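Local coordinates for protein SdbC (Legionella pneumophila subsp. pneumophila, PDB 4KSN) that is of unknown molecular function but is probably a secreted Legionella effector, here represented by its C-terminal domain, at residues Asp8-Asp13 and Gln66-Val71. The protein carries 1 engineered substitution. Numbering follows the deposited sequence. Where two conformers were deposited one is given.
Sequences DTHLAD and QLIVSV
A classic beta bulge interrupts the antiparallel pairing of Asp8-Asp13 with Gln66-Val71, in the three-stranded sheet of the SdbC C-terminal domain. Leu11 and Ala12 both face Val69, whose carbonyl O accepts two bonds in its own plane, from Leu11 N at 2.7 Å and from Ala12 N at 3.2 Å. Val69 N returns a bond to Ala12 O, and Val71 N binds Thr9 O. The extra residue lets His10 and Asp13, three apart, emerge on the same face as their cross-strand neighbours Ser70 and Ile68. His10 CG is anti to its backbone N (chi1 170°), which lays the imidazole along its own strand; NE2 donates to Asp13 OD1 at 2.7 Å, almost in the ring plane but from above the carboxylate plane. Ile68 CB and CG2 meet the ring edge at CD2. On the other face, Ala12 CB packs on Val69 CB. Thr9 and Val71 lie side by side, pointing the same way, CG2 to CG2 at 4.0 Å. The far edge of 66-71 pairs antiparallel with a strand of a second subunit, continuing the sheet. Gln66, extended beyond CG, brings NE2 to 3.1 Å from Asp13 OD1, its amide plane turned 66° from the carboxylate.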
ATOM      1  N   ASP A   8      19.610  -4.312   0.833  1.00100.31           N
ATOM      2  CA  ASP A   8      19.337  -2.854   0.638  1.00 95.48           C
ATOM      3  C   ASP A   8      17.864  -2.621   0.262  1.00 89.41           C
ATOM      4  O   ASP A   8      17.480  -2.717  -0.909  1.00 86.40           O
ATOM      5  CB  ASP A   8      20.288  -2.256  -0.421  1.00 97.45           C
ATOM      6  CG  ASP A   8      20.111  -0.746  -0.596  1.00 98.24           C
ATOM      7  OD1 ASP A   8      19.097  -0.208  -0.111  1.00104.05           O
ATOM      8  OD2 ASP A   8      20.979  -0.092  -1.218  1.00 90.81           O
ATOM      9  N   THR A   9      17.063  -2.258   1.259  1.00 82.51           N
ATOM     10  CA  THR A   9      15.617  -2.322   1.138  1.00 76.08           C
ATOM     11  C   THR A   9      14.977  -1.187   0.293  1.00 66.14           C
ATOM     12  O   THR A   9      15.213   0.024   0.487  1.00 56.87           O
ATOM     13  CB  THR A   9      14.947  -2.430   2.519  1.00 81.54           C
ATOM     14  OG1 THR A   9      13.540  -2.621   2.344  1.00 84.54           O
ATOM     15  CG2 THR A   9      15.214  -1.182   3.372  1.00 82.88           C
ATOM     16  N   HIS A  10      14.145  -1.627  -0.642  1.00 63.40           N
ATOM     17  CA  HIS A  10      13.499  -0.741  -1.621  1.00 58.75           C
ATOM     18  C   HIS A  10      12.385   0.049  -0.939  1.00 55.26           C
ATOM     19  O   HIS A  10      11.513  -0.531  -0.316  1.00 61.87           O
ATOM     20  CB  HIS A  10      12.917  -1.615  -2.732  1.00 61.09           C
ATOM     21  CG  HIS A  10      12.019  -0.883  -3.677  1.00 61.92           C
ATOM     22  ND1 HIS A  10      10.678  -0.678  -3.420  1.00 64.55           N
ATOM     23  CD2 HIS A  10      12.258  -0.329  -4.885  1.00 60.33           C
ATOM     24  CE1 HIS A  10      10.138  -0.005  -4.422  1.00 62.06           C
ATOM     25  NE2 HIS A  10      11.073   0.209  -5.330  1.00 59.39           N
ATOM     26  N   LEU A  11      12.413   1.359  -1.067  1.00 49.88           N
ATOM     27  CA  LEU A  11      11.474   2.248  -0.399  0.50 48.52           C
ATOM     28  C   LEU A  11      10.393   2.792  -1.350  1.00 46.49           C
ATOM     29  O   LEU A  11       9.206   2.774  -1.021  1.00 45.78           O
ATOM     30  CB  LEU A  11      12.258   3.408   0.197  0.50 49.39           C
ATOM     31  CG  LEU A  11      11.667   4.246   1.314  0.50 51.13           C
ATOM     32  CD1 LEU A  11      11.517   3.444   2.605  0.50 53.38           C
ATOM     33  CD2 LEU A  11      12.555   5.456   1.534  0.50 50.78           C
ATOM     34  N   ALA A  12      10.794   3.258  -2.527  1.00 39.30           N
ATOM     35  CA  ALA A  12       9.863   3.920  -3.474  1.00 36.85           C
ATOM     36  C   ALA A  12      10.429   3.880  -4.877  1.00 33.73           C
ATOM     37  O   ALA A  12      11.582   3.580  -5.054  1.00 34.07           O
ATOM     38  CB  ALA A  12       9.651   5.366  -3.077  1.00 36.74           C
ATOM     39  N   ASP A  13       9.595   4.148  -5.850  1.00 32.16           N
ATOM     40  CA  ASP A  13      10.024   4.273  -7.231  1.00 31.74           C
ATOM     41  C   ASP A  13       9.796   5.723  -7.616  1.00 29.81           C
ATOM     42  O   ASP A  13       8.860   6.363  -7.112  1.00 30.77           O
ATOM     43  CB  ASP A  13       9.177   3.457  -8.161  1.00 34.87           C
ATOM     44  CG  ASP A  13       9.187   1.991  -7.803  1.00 39.65           C
ATOM     45  OD1 ASP A  13      10.277   1.473  -7.532  1.00 41.57           O
ATOM     46  OD2 ASP A  13       8.092   1.403  -7.811  1.00 46.23           O
ATOM     47  N   GLN A  66      12.552   4.123 -14.954  1.00 30.30           N
ATOM     48  CA  GLN A  66      12.256   3.946 -13.542  1.00 31.77           C
ATOM     49  C   GLN A  66      13.519   4.017 -12.720  1.00 31.63           C
ATOM     50  O   GLN A  66      14.563   3.407 -13.048  1.00 30.95           O
ATOM     51  CB  GLN A  66      11.558   2.607 -13.331  1.00 32.96           C
ATOM     52  CG  GLN A  66      11.031   2.410 -11.913  1.00 35.18           C
ATOM     53  CD  GLN A  66      10.270   1.112 -11.747  1.00 37.56           C
ATOM     54  OE1 GLN A  66       9.716   0.591 -12.700  1.00 41.11           O
ATOM     55  NE2 GLN A  66      10.220   0.606 -10.545  1.00 40.47           N
ATOM     56  N   LEU A  67      13.422   4.733 -11.600  1.00 31.30           N
ATOM     57  CA  LEU A  67      14.468   4.766 -10.608  1.00 31.71           C
ATOM     58  C   LEU A  67      13.950   4.193  -9.320  1.00 31.08           C
ATOM     59  O   LEU A  67      12.751   4.213  -9.033  1.00 31.57           O
ATOM     60  CB  LEU A  67      14.886   6.224 -10.340  1.00 32.20           C
ATOM     61  CG  LEU A  67      15.191   7.093 -11.539  1.00 35.38           C
ATOM     62  CD1 LEU A  67      15.591   8.468 -11.060  1.00 38.18           C
ATOM     63  CD2 LEU A  67      16.275   6.504 -12.434  1.00 37.21           C
ATOM     64  N   ILE A  68      14.842   3.709  -8.530  1.00 31.50           N
ATOM     65  CA  ILE A  68      14.443   3.190  -7.296  1.00 33.04           C
ATOM     66  C   ILE A  68      15.168   3.949  -6.169  1.00 33.52           C
ATOM     67  O   ILE A  68      16.306   4.406  -6.314  1.00 33.46           O
ATOM     68  CB  ILE A  68      14.628   1.677  -7.222  1.00 37.80           C
ATOM     69  CG1 ILE A  68      16.074   1.299  -7.301  1.00 41.79           C
ATOM     70  CG2 ILE A  68      13.775   0.936  -8.275  1.00 37.90           C
ATOM     71  CD1 ILE A  68      16.383   0.038  -6.525  1.00 45.93           C
ATOM     72  N   VAL A  69      14.443   4.097  -5.051  1.00 33.30           N
ATOM     73  CA  VAL A  69      14.917   4.799  -3.876  1.00 34.70           C
ATOM     74  C   VAL A  69      14.993   3.730  -2.799  1.00 36.22           C
ATOM     75  O   VAL A  69      14.006   2.991  -2.542  1.00 37.64           O
ATOM     76  CB  VAL A  69      13.967   5.954  -3.449  1.00 34.59           C
ATOM     77  CG1 VAL A  69      14.548   6.683  -2.252  1.00 37.68           C
ATOM     78  CG2 VAL A  69      13.684   6.919  -4.602  1.00 35.11           C
ATOM     79  N   SER A  70      16.154   3.608  -2.172  1.00 37.24           N
ATOM     80  CA  SER A  70      16.371   2.569  -1.185  1.00 41.97           C
ATOM     81  C   SER A  70      17.128   3.160  -0.028  1.00 43.45           C
ATOM     82  O   SER A  70      17.690   4.245  -0.118  1.00 40.55           O
ATOM     83  CB  SER A  70      17.165   1.393  -1.792  1.00 43.72           C
ATOM     84  OG  SER A  70      16.719   1.121  -3.114  1.00 46.77           O
ATOM     85  N   VAL A  71      17.175   2.422   1.060  1.00 46.95           N
ATOM     86  CA  VAL A  71      17.857   2.935   2.227  1.00 52.50           C
ATOM     87  C   VAL A  71      19.252   2.399   2.250  1.00 57.92           C
ATOM     88  O   VAL A  71      19.458   1.206   2.077  1.00 64.02           O
ATOM     89  CB  VAL A  71      17.190   2.569   3.553  1.00 54.28           C
ATOM     90  CG1 VAL A  71      17.750   3.457   4.651  1.00 56.75           C
ATOM     91  CG2 VAL A  71      15.708   2.756   3.454  1.00 55.15           C
TER